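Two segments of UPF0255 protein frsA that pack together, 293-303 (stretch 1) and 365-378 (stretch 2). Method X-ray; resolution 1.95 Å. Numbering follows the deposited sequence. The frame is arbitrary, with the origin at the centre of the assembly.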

# COMPACT_ATOMS: atom_id res chain seq x y z
N VAL A 293 -1.32 -11.26 -10.08
CA VAL A 293 -1.33 -11.88 -8.76
C VAL A 293 -1.80 -10.83 -7.77
O VAL A 293 -1.32 -9.69 -7.79
CB VAL A 293 0.07 -12.37 -8.35
CG1 VAL A 293 0.02 -13.07 -7.00
CG2 VAL A 293 0.66 -13.29 -9.41
N ILE A 294 -2.73 -11.20 -6.91
CA ILE A 294 -3.25 -10.30 -5.90
C ILE A 294 -3.19 -10.93 -4.51
O ILE A 294 -3.30 -12.13 -4.36
CB ILE A 294 -4.69 -9.84 -6.23
CG1 ILE A 294 -5.66 -11.04 -6.26
CG2 ILE A 294 -4.74 -9.08 -7.56
CD1 ILE A 294 -7.14 -10.61 -6.27
N LEU A 295 -2.97 -10.10 -3.48
CA LEU A 295 -2.97 -10.61 -2.12
C LEU A 295 -3.79 -9.70 -1.23
O LEU A 295 -3.56 -8.49 -1.21
CB LEU A 295 -1.53 -10.75 -1.59
CG LEU A 295 -1.34 -11.22 -0.14
CD1 LEU A 295 -2.11 -12.49 0.19
CD2 LEU A 295 0.14 -11.40 0.18
N GLY A 296 -4.74 -10.27 -0.49
CA GLY A 296 -5.53 -9.49 0.46
C GLY A 296 -6.43 -8.42 -0.13
O GLY A 296 -6.74 -7.43 0.52
N ALA A 297 -6.88 -8.62 -1.38
CA ALA A 297 -7.70 -7.63 -2.08
C ALA A 297 -9.17 -7.65 -1.64
O ALA A 297 -9.78 -8.73 -1.51
CB ALA A 297 -7.58 -7.82 -3.61
N PRO A 298 -9.75 -6.46 -1.40
CA PRO A 298 -11.19 -6.33 -1.09
C PRO A 298 -12.01 -6.37 -2.37
O PRO A 298 -12.50 -5.33 -2.82
CB PRO A 298 -11.29 -4.94 -0.45
CG PRO A 298 -10.17 -4.17 -1.07
CD PRO A 298 -9.05 -5.16 -1.31
N ILE A 299 -12.15 -7.56 -2.95
CA ILE A 299 -12.81 -7.73 -4.25
C ILE A 299 -14.28 -7.34 -4.25
O ILE A 299 -14.76 -6.68 -5.17
CB ILE A 299 -12.70 -9.19 -4.74
CG1 ILE A 299 -11.24 -9.56 -5.03
CG2 ILE A 299 -13.56 -9.41 -5.98
CD1 ILE A 299 -10.48 -8.55 -5.85
N HIS A 300 -15.00 -7.76 -3.22
CA HIS A 300 -16.43 -7.57 -3.20
C HIS A 300 -17.04 -7.49 -1.80
O HIS A 300 -17.77 -6.54 -1.49
CB HIS A 300 -17.14 -8.69 -3.97
CG HIS A 300 -18.62 -8.77 -3.70
ND1 HIS A 300 -19.52 -7.84 -4.19
CD2 HIS A 300 -19.35 -9.66 -2.98
CE1 HIS A 300 -20.74 -8.16 -3.79
NE2 HIS A 300 -20.66 -9.26 -3.06
N ASP A 301 -16.76 -8.50 -0.98
CA ASP A 301 -17.55 -8.74 0.23
C ASP A 301 -17.66 -7.53 1.16
O ASP A 301 -18.76 -7.09 1.48
CB ASP A 301 -17.05 -9.96 1.01
CG ASP A 301 -18.03 -10.39 2.08
OD1 ASP A 301 -19.02 -11.08 1.75
OD2 ASP A 301 -17.82 -10.03 3.26
N ILE A 302 -16.52 -6.99 1.59
CA ILE A 302 -16.53 -5.86 2.52
C ILE A 302 -17.19 -4.62 1.90
O ILE A 302 -17.97 -3.93 2.56
CB ILE A 302 -15.11 -5.54 3.08
CG1 ILE A 302 -15.15 -4.31 3.99
CG2 ILE A 302 -14.11 -5.29 1.97
CD1 ILE A 302 -15.85 -4.57 5.31
N PHE A 303 -16.89 -4.35 0.63
CA PHE A 303 -17.42 -3.16 -0.04
C PHE A 303 -18.94 -3.19 -0.12
O PHE A 303 -19.61 -2.15 -0.07
CB PHE A 303 -16.83 -3.03 -1.44
CG PHE A 303 -15.42 -2.53 -1.45
CD1 PHE A 303 -14.92 -1.82 -0.37
CD2 PHE A 303 -14.59 -2.77 -2.52
CE1 PHE A 303 -13.63 -1.35 -0.37
CE2 PHE A 303 -13.28 -2.30 -2.52
CZ PHE A 303 -12.81 -1.59 -1.45
N GLY A 365 -8.94 -16.31 7.16
CA GLY A 365 -9.65 -15.41 8.05
C GLY A 365 -9.28 -13.95 7.89
O GLY A 365 -9.30 -13.20 8.86
N ASP A 366 -8.91 -13.55 6.69
CA ASP A 366 -8.77 -12.13 6.39
C ASP A 366 -10.17 -11.59 6.12
O ASP A 366 -10.76 -11.90 5.09
CB ASP A 366 -7.89 -11.92 5.15
CG ASP A 366 -7.68 -10.44 4.81
OD1 ASP A 366 -8.30 -9.58 5.47
OD2 ASP A 366 -6.92 -10.14 3.87
N PRO A 367 -10.70 -10.78 7.05
CA PRO A 367 -12.08 -10.30 6.94
C PRO A 367 -12.22 -9.29 5.81
O PRO A 367 -13.33 -9.02 5.35
CB PRO A 367 -12.32 -9.63 8.29
CG PRO A 367 -10.97 -9.12 8.68
CD PRO A 367 -9.99 -10.16 8.19
N VAL A 368 -11.09 -8.74 5.36
CA VAL A 368 -11.07 -7.77 4.27
C VAL A 368 -11.06 -8.50 2.94
O VAL A 368 -11.56 -7.99 1.94
CB VAL A 368 -9.85 -6.82 4.38
CG1 VAL A 368 -9.70 -5.97 3.14
CG2 VAL A 368 -9.97 -5.95 5.61
N SER A 369 -10.48 -9.70 2.92
CA SER A 369 -10.36 -10.48 1.69
C SER A 369 -10.75 -11.95 1.88
O SER A 369 -9.88 -12.81 2.00
CB SER A 369 -8.93 -10.42 1.17
OG SER A 369 -8.85 -11.02 -0.10
N PRO A 370 -12.05 -12.24 1.91
CA PRO A 370 -12.48 -13.62 2.14
C PRO A 370 -12.10 -14.55 0.99
O PRO A 370 -11.87 -14.11 -0.14
CB PRO A 370 -14.00 -13.50 2.28
CG PRO A 370 -14.36 -12.23 1.53
CD PRO A 370 -13.18 -11.30 1.73
N TYR A 371 -12.02 -15.84 1.28
CA TYR A 371 -11.73 -16.83 0.25
C TYR A 371 -12.77 -16.76 -0.88
O TYR A 371 -12.44 -16.87 -2.06
CB TYR A 371 -11.65 -18.22 0.89
CG TYR A 371 -11.34 -19.36 -0.05
CD1 TYR A 371 -10.22 -19.31 -0.88
CD2 TYR A 371 -12.14 -20.49 -0.11
CE1 TYR A 371 -9.92 -20.35 -1.74
CE2 TYR A 371 -11.85 -21.54 -0.97
CZ TYR A 371 -10.74 -21.46 -1.78
OH TYR A 371 -10.43 -22.49 -2.65
N SER A 372 -14.03 -16.54 -0.50
CA SER A 372 -15.12 -16.34 -1.45
C SER A 372 -14.85 -15.22 -2.48
O SER A 372 -15.20 -15.35 -3.66
CB SER A 372 -16.42 -16.07 -0.71
OG SER A 372 -16.28 -15.07 0.27
N ASP A 373 -14.23 -14.14 -2.04
CA ASP A 373 -13.81 -13.08 -2.95
C ASP A 373 -12.83 -13.61 -4.00
O ASP A 373 -13.03 -13.45 -5.21
CB ASP A 373 -13.17 -11.93 -2.17
CG ASP A 373 -14.16 -10.84 -1.80
OD1 ASP A 373 -15.37 -11.04 -2.02
OD2 ASP A 373 -13.72 -9.79 -1.28
N ASN A 374 -11.76 -14.24 -3.51
CA ASN A 374 -10.72 -14.80 -4.36
C ASN A 374 -11.18 -15.96 -5.26
O ASN A 374 -10.69 -16.11 -6.38
CB ASN A 374 -9.52 -15.17 -3.51
CG ASN A 374 -8.89 -13.95 -2.87
OD1 ASN A 374 -8.56 -12.99 -3.57
ND2 ASN A 374 -8.80 -13.95 -1.55
N GLN A 375 -12.12 -16.76 -4.77
CA GLN A 375 -12.75 -17.79 -5.58
C GLN A 375 -13.48 -17.22 -6.80
O GLN A 375 -13.41 -17.79 -7.89
CB GLN A 375 -13.73 -18.60 -4.74
CG GLN A 375 -13.12 -19.86 -4.18
CD GLN A 375 -14.08 -20.60 -3.29
OE1 GLN A 375 -14.80 -19.99 -2.48
NE2 GLN A 375 -14.13 -21.91 -3.44
N MET A 376 -14.20 -16.12 -6.60
CA MET A 376 -14.87 -15.43 -7.70
C MET A 376 -13.90 -15.03 -8.79
O MET A 376 -14.08 -15.36 -9.96
CB MET A 376 -15.55 -14.17 -7.18
CG MET A 376 -17.01 -14.33 -6.88
SD MET A 376 -17.85 -12.75 -6.98
CE MET A 376 -17.34 -12.01 -5.44
N VAL A 377 -12.86 -14.31 -8.38
CA VAL A 377 -11.84 -13.86 -9.32
C VAL A 377 -11.24 -15.05 -10.07
O VAL A 377 -11.09 -15.01 -11.29
CB VAL A 377 -10.73 -13.06 -8.59
CG1 VAL A 377 -9.54 -12.84 -9.51
CG2 VAL A 377 -11.28 -11.72 -8.09
N ALA A 378 -10.95 -16.13 -9.35
CA ALA A 378 -10.18 -17.22 -9.92
C ALA A 378 -10.98 -17.94 -10.98
O ALA A 378 -10.43 -18.40 -11.98
CB ALA A 378 -9.72 -18.19 -8.85
O HOH W 1 -6.69 -11.41 -3.02
O HOH W 2 -13.90 -8.12 0.46

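This is a mixed contact, organised by side-chain-to-backbone hydrogen bonds, in which side chains from a loop and the first turn of a helix bind backbone groups of an irregular segment, with apolar packing around them. The principle is familiar: where a chain leaves a strand and lacks regular partners, a carboxylate can gather several amide hydrogens at once. Here Asp373 does so, pointing toward the other stretch from the helix. His300 N donates to Asp373 OD2 at 3.1 Å, and Asp301 N donates to Asp373 OD1 at 3.1 Å, with a second, weak bond to Asp373 OD2 at 3.3 Å. Consecutive amides thus converge on one acidic group. Water 2 extends the arrangement, accepting from Ile302 N while donating to Asp373 OD2 and to Val368 O.

Ser369 serves the carbonyl side of the segment: its OG donates to Ala297 O at 2.8 Å and accepts from Asn374 ND2 at 3.3 Å, tying the serine to the helix. Water 1 links Ala297 N to Asn374 OD1. Carbon contacts complete the fit. Ile299 CG1 meets Val377 CG2 at 3.7 Å, His300 CB lies 3.6 Å from Met376 CE, and Asp301 CB rests 3.6 Å from Pro370 CG, the proline at the N-cap position.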